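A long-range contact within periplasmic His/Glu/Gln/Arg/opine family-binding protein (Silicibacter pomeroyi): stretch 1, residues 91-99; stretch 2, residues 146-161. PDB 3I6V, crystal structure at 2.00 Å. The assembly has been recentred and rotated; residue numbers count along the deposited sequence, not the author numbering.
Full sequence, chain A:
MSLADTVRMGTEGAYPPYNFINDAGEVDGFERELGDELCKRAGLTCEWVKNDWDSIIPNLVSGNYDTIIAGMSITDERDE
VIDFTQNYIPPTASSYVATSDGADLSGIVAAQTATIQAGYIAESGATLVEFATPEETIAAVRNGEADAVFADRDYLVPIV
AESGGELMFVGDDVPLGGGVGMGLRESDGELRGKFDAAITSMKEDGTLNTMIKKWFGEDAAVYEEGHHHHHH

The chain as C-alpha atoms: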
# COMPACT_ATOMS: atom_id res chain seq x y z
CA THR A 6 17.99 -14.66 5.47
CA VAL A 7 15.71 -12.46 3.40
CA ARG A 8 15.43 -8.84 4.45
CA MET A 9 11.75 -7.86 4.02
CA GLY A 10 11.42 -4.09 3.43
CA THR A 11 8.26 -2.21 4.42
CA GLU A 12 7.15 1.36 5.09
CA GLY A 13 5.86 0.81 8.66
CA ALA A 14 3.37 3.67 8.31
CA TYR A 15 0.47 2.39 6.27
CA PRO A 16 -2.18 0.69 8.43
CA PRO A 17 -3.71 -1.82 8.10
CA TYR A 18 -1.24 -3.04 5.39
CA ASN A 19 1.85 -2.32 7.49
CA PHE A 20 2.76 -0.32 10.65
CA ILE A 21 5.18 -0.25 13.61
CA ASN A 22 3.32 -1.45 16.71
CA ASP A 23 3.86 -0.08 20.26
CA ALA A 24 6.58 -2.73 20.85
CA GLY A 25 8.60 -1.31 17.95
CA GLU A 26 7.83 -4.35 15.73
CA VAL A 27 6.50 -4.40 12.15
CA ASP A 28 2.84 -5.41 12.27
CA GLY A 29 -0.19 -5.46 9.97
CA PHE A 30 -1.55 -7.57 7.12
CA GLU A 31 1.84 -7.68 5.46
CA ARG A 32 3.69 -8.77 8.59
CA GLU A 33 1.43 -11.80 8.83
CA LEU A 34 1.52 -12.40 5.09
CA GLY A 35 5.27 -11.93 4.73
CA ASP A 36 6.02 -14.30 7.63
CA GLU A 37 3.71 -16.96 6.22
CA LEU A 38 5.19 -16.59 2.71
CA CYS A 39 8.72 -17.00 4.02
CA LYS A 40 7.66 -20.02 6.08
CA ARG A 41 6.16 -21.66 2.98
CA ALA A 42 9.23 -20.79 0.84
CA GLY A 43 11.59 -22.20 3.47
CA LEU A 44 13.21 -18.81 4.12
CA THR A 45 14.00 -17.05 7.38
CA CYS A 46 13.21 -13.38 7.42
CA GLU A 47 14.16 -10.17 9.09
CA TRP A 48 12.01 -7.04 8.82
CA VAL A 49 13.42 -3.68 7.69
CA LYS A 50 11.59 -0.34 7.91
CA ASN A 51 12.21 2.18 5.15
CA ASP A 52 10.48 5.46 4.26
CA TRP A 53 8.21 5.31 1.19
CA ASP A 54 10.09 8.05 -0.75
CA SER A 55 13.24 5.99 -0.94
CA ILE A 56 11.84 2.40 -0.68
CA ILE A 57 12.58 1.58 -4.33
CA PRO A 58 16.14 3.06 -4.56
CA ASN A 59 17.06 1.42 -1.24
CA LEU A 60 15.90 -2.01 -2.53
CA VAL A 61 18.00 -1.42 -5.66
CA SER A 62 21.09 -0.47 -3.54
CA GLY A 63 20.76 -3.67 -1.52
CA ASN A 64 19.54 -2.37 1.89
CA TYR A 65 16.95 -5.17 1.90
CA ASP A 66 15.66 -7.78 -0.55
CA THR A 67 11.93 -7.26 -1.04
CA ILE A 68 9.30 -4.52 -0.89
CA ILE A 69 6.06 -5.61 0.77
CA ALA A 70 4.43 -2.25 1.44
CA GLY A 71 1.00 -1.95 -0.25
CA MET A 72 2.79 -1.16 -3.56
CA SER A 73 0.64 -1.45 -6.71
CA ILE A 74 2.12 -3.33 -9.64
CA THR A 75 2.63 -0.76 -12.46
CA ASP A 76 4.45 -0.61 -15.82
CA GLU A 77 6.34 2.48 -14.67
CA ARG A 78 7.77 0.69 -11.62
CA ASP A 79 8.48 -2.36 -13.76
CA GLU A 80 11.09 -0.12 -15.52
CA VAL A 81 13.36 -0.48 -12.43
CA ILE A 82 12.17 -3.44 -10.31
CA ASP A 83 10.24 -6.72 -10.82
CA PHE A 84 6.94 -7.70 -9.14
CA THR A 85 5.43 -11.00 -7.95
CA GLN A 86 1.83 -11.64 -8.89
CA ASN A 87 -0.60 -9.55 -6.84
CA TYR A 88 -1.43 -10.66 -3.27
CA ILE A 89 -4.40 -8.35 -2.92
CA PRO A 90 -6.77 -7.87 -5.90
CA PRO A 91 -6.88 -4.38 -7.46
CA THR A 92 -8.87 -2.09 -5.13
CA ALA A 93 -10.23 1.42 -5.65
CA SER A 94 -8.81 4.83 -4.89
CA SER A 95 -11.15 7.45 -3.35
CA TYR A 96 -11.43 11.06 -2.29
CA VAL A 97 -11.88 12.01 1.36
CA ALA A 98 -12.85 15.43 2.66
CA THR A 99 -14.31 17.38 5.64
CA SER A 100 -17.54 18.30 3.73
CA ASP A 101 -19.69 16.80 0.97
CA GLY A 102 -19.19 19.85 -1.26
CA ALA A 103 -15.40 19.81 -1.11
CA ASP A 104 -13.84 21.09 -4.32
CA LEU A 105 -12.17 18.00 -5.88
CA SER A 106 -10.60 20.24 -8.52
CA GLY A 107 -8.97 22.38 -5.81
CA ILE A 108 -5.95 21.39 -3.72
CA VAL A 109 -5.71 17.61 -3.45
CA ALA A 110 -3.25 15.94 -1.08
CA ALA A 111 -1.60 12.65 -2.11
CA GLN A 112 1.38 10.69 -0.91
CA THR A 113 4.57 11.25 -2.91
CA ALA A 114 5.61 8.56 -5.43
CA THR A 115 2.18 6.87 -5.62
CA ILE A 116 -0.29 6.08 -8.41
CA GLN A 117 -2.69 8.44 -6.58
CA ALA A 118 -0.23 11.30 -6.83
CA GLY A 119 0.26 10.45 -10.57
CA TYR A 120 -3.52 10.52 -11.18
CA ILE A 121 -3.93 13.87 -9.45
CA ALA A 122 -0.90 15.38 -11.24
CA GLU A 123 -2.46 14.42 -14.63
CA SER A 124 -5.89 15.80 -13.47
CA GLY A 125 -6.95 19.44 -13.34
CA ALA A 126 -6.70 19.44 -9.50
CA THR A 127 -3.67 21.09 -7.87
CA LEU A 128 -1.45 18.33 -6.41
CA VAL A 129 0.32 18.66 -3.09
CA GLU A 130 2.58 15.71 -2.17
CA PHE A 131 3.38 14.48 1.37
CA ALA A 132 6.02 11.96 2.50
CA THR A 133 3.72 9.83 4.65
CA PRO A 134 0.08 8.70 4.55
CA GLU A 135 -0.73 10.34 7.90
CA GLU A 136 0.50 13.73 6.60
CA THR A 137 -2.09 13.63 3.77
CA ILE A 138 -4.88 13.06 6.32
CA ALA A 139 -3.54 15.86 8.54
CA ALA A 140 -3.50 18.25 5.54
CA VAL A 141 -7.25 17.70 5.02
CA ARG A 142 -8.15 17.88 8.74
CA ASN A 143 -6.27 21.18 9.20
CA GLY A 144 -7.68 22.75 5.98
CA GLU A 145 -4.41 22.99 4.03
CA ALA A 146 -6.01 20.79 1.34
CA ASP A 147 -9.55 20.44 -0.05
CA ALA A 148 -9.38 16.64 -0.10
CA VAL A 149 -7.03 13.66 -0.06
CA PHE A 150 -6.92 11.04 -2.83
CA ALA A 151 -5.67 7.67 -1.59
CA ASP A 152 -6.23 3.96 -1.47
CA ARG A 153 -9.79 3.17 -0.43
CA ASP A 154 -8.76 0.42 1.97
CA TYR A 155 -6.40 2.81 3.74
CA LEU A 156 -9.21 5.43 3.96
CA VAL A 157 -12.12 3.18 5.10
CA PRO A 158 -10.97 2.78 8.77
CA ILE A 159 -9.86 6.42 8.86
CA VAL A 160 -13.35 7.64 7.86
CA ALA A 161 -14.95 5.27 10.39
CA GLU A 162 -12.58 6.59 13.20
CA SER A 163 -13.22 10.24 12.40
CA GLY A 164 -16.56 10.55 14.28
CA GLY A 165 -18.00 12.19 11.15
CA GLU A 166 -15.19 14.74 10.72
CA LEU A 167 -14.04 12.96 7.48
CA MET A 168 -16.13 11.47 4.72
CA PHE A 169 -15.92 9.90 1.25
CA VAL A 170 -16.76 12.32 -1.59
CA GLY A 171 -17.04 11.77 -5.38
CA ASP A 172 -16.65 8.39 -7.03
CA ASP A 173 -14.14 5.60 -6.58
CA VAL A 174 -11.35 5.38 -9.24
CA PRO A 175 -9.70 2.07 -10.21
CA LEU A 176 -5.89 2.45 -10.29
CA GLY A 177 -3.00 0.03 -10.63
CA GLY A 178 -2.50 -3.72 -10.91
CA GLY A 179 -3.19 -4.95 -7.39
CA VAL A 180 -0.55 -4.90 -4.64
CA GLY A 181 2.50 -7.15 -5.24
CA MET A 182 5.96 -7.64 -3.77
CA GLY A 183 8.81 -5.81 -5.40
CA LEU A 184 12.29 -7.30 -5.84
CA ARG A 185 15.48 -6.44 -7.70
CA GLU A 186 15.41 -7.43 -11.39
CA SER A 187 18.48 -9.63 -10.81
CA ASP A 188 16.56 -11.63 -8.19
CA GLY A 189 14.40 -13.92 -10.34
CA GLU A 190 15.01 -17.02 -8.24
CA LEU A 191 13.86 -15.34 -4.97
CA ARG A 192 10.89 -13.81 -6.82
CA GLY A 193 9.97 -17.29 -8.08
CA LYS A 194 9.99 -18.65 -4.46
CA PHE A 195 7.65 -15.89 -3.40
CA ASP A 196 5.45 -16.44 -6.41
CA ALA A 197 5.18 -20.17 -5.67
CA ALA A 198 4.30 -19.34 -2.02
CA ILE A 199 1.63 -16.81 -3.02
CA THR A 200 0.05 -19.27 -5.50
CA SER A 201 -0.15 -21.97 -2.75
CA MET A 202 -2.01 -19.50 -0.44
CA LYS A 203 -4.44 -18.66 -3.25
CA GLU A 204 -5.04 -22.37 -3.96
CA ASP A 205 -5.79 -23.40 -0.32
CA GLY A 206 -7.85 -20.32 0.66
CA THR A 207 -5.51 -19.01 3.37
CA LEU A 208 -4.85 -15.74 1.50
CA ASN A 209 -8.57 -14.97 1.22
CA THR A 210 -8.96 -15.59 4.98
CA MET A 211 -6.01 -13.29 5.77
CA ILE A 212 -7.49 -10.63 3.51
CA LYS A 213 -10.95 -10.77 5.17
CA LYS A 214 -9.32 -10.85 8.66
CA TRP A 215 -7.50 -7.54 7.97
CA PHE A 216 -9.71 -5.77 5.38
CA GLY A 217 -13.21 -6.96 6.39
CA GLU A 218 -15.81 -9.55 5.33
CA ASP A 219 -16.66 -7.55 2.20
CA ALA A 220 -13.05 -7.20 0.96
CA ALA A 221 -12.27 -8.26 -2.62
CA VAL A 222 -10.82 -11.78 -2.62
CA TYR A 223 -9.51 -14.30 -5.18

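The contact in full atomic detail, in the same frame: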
# COMPACT_ATOMS: atom_id res chain seq x y z
N PRO A 91 -6.84 -5.83 -7.27
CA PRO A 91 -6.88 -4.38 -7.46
C PRO A 91 -8.02 -3.81 -6.63
O PRO A 91 -9.13 -4.36 -6.66
CB PRO A 91 -7.16 -4.21 -8.96
CG PRO A 91 -6.72 -5.52 -9.60
CD PRO A 91 -6.95 -6.57 -8.55
N THR A 92 -7.76 -2.78 -5.84
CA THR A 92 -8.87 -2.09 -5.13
C THR A 92 -8.90 -0.58 -5.45
O THR A 92 -7.92 -0.02 -5.93
CB THR A 92 -8.89 -2.37 -3.60
OG1 THR A 92 -7.62 -2.05 -3.04
CG2 THR A 92 -9.21 -3.87 -3.30
N ALA A 93 -10.02 0.07 -5.17
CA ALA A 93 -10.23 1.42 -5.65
C ALA A 93 -9.37 2.45 -4.93
O ALA A 93 -8.81 2.20 -3.85
CB ALA A 93 -11.71 1.79 -5.55
N SER A 94 -9.27 3.62 -5.55
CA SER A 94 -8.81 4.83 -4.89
C SER A 94 -10.02 5.75 -4.73
O SER A 94 -10.99 5.67 -5.52
CB SER A 94 -7.74 5.50 -5.73
OG SER A 94 -6.57 4.70 -5.78
N SER A 95 -9.98 6.62 -3.72
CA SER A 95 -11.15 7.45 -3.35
C SER A 95 -10.71 8.79 -2.83
O SER A 95 -9.56 8.96 -2.40
CB SER A 95 -11.98 6.78 -2.25
OG SER A 95 -12.32 5.46 -2.58
N TYR A 96 -11.64 9.74 -2.86
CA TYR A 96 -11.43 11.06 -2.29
C TYR A 96 -12.04 11.10 -0.90
O TYR A 96 -13.13 10.56 -0.67
CB TYR A 96 -12.04 12.17 -3.12
CG TYR A 96 -11.45 12.37 -4.50
CD1 TYR A 96 -11.94 11.64 -5.59
CD2 TYR A 96 -10.42 13.28 -4.71
CE1 TYR A 96 -11.40 11.81 -6.88
CE2 TYR A 96 -9.89 13.47 -5.97
CZ TYR A 96 -10.38 12.73 -7.04
OH TYR A 96 -9.83 12.94 -8.27
N VAL A 97 -11.35 11.77 0.01
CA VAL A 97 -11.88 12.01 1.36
C VAL A 97 -11.75 13.47 1.71
O VAL A 97 -10.75 14.10 1.41
CB VAL A 97 -11.23 11.10 2.44
CG1 VAL A 97 -11.46 11.69 3.87
CG2 VAL A 97 -11.83 9.74 2.39
N ALA A 98 -12.79 14.01 2.35
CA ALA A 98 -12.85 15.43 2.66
C ALA A 98 -13.55 15.70 4.01
O ALA A 98 -14.07 14.78 4.65
CB ALA A 98 -13.58 16.17 1.50
N THR A 99 -13.57 16.96 4.41
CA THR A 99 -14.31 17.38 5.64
C THR A 99 -15.77 17.82 5.36
O THR A 99 -16.56 17.96 6.30
CB THR A 99 -13.56 18.49 6.39
OG1 THR A 99 -13.46 19.64 5.55
CG2 THR A 99 -12.14 18.05 6.80
N ALA A 146 -5.60 21.38 2.60
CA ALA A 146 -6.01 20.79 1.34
C ALA A 146 -7.51 20.53 1.34
O ALA A 146 -8.09 20.17 2.37
CB ALA A 146 -5.23 19.48 1.08
N ASP A 147 -8.12 20.70 0.17
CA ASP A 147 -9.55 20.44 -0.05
C ASP A 147 -9.98 18.98 0.12
O ASP A 147 -11.11 18.68 0.55
CB ASP A 147 -9.94 20.97 -1.45
CG ASP A 147 -9.82 22.49 -1.54
OD1 ASP A 147 -8.96 23.03 -2.29
OD2 ASP A 147 -10.57 23.16 -0.79
N ALA A 148 -9.10 18.05 -0.25
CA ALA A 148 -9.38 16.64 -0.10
C ALA A 148 -8.07 15.84 -0.20
O ALA A 148 -7.04 16.38 -0.57
CB ALA A 148 -10.39 16.16 -1.16
N VAL A 149 -8.15 14.57 0.13
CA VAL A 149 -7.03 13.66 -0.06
C VAL A 149 -7.51 12.58 -1.02
O VAL A 149 -8.66 12.12 -0.92
CB VAL A 149 -6.56 13.01 1.29
CG1 VAL A 149 -7.75 12.41 2.04
CG2 VAL A 149 -5.48 11.95 1.03
N PHE A 150 -6.63 12.16 -1.92
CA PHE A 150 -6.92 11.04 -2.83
C PHE A 150 -5.95 9.91 -2.50
O PHE A 150 -4.74 10.09 -2.59
CB PHE A 150 -6.75 11.52 -4.28
CG PHE A 150 -7.15 10.51 -5.33
CD1 PHE A 150 -8.48 10.07 -5.43
CD2 PHE A 150 -6.20 10.02 -6.24
CE1 PHE A 150 -8.85 9.15 -6.43
CE2 PHE A 150 -6.54 9.11 -7.24
CZ PHE A 150 -7.87 8.67 -7.34
N ALA A 151 -6.48 8.75 -2.12
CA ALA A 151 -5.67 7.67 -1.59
C ALA A 151 -6.36 6.36 -1.77
O ALA A 151 -7.50 6.30 -2.23
CB ALA A 151 -5.39 7.91 -0.05
N ASP A 152 -5.69 5.30 -1.37
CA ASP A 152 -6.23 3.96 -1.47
C ASP A 152 -7.46 3.85 -0.58
O ASP A 152 -7.42 4.30 0.61
CB ASP A 152 -5.17 2.99 -1.01
CG ASP A 152 -5.61 1.59 -1.07
OD1 ASP A 152 -5.56 1.00 -2.18
OD2 ASP A 152 -5.96 1.06 0.02
N ARG A 153 -8.52 3.26 -1.13
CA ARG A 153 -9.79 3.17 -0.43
C ARG A 153 -9.65 2.33 0.84
O ARG A 153 -10.24 2.66 1.88
CB ARG A 153 -10.90 2.58 -1.31
CG ARG A 153 -12.29 2.60 -0.61
CD ARG A 153 -13.47 2.13 -1.50
NE ARG A 153 -14.64 2.08 -0.65
CZ ARG A 153 -15.43 3.12 -0.38
NH1 ARG A 153 -15.22 4.31 -0.96
NH2 ARG A 153 -16.45 2.96 0.43
N ASP A 154 -8.89 1.24 0.78
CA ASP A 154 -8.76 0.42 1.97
C ASP A 154 -7.97 1.08 3.10
O ASP A 154 -8.18 0.73 4.28
CB ASP A 154 -8.27 -0.97 1.64
CG ASP A 154 -9.32 -1.78 0.89
OD1 ASP A 154 -10.43 -1.25 0.65
OD2 ASP A 154 -9.04 -2.92 0.53
N TYR A 155 -7.09 2.02 2.75
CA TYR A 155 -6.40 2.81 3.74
C TYR A 155 -7.42 3.80 4.37
O TYR A 155 -7.47 3.99 5.61
CB TYR A 155 -5.23 3.57 3.10
CG TYR A 155 -4.60 4.61 4.02
CD1 TYR A 155 -3.88 4.24 5.16
CD2 TYR A 155 -4.73 5.97 3.73
CE1 TYR A 155 -3.29 5.22 6.00
CE2 TYR A 155 -4.16 6.93 4.54
CZ TYR A 155 -3.46 6.57 5.68
OH TYR A 155 -2.96 7.58 6.45
N LEU A 156 -8.24 4.40 3.51
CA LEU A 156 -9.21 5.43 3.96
C LEU A 156 -10.43 4.90 4.74
O LEU A 156 -10.91 5.60 5.62
CB LEU A 156 -9.67 6.32 2.80
CG LEU A 156 -8.60 7.18 2.14
CD1 LEU A 156 -9.10 7.70 0.76
CD2 LEU A 156 -8.09 8.34 3.03
N VAL A 157 -10.90 3.70 4.44
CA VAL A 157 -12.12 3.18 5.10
C VAL A 157 -12.05 3.27 6.65
O VAL A 157 -12.92 3.92 7.25
CB VAL A 157 -12.57 1.79 4.58
CG1 VAL A 157 -13.61 1.13 5.56
CG2 VAL A 157 -13.18 1.89 3.13
N PRO A 158 -11.00 2.69 7.30
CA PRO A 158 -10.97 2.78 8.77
C PRO A 158 -10.78 4.22 9.26
O PRO A 158 -11.24 4.57 10.34
CB PRO A 158 -9.74 1.91 9.16
CG PRO A 158 -9.52 0.98 7.96
CD PRO A 158 -9.87 1.90 6.78
N ILE A 159 -10.09 5.04 8.48
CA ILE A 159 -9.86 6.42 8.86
C ILE A 159 -11.18 7.23 8.91
O ILE A 159 -11.45 7.98 9.88
CB ILE A 159 -8.79 7.03 7.95
CG1 ILE A 159 -7.41 6.50 8.34
CG2 ILE A 159 -8.77 8.52 8.06
CD1 ILE A 159 -6.32 6.97 7.42
N VAL A 160 -12.00 7.07 7.87
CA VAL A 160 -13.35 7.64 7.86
C VAL A 160 -14.20 7.12 9.03
O VAL A 160 -14.84 7.92 9.72
CB VAL A 160 -14.08 7.35 6.50
CG1 VAL A 160 -15.61 7.62 6.64
CG2 VAL A 160 -13.46 8.17 5.40
N ALA A 161 -14.19 5.82 9.27
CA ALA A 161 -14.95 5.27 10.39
C ALA A 161 -14.49 5.82 11.78
O ALA A 161 -15.31 5.95 12.66
CB ALA A 161 -14.94 3.73 10.37
O HOH W 1 -12.03 18.92 3.09

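A strand ending at A98 runs antiparallel to strand 148-152 and sets the register, and side chains then sort onto two faces. The backbone ladder is regular: S95 N to A151 O and V97 N to V149 O, each 2.9 Å, are answered by A151 N to S95 O at 3.1 Å and V149 N to V97 O at 2.9 Å. R153 N continues the pattern into the helix, donating to A93 O at 2.9 Å. The contact buries 784 Å² in all, and S95 and V97 are buried.

On the face carrying Y96 and F150, the rings meet obliquely, centroids 4.5 Å apart and planes at 38°. Y96 takes m and F150 t, which brings F150 CD1 over one face of the tyrosine ring, 3.6 Å from Y96 CZ. S94, in m, brings its CB to 3.6 Å from F150 CZ.

The face carrying S95, V97 and V149 receives the helix. V97, in t, is the hub: its CB lies 3.7 Å from V149 CG1, while its CG2 reaches L156 CD1 and V160 CG2, both at 3.8 Å. L156 and V160, one helical turn apart, thus share one beta-branched partner. S95, in m, places its OG 3.5 Å from R153 CB.

D152, in t, turns its carboxylate back to cap the helix: D152 OD2 accepts from Y155 N at 3.1 Å.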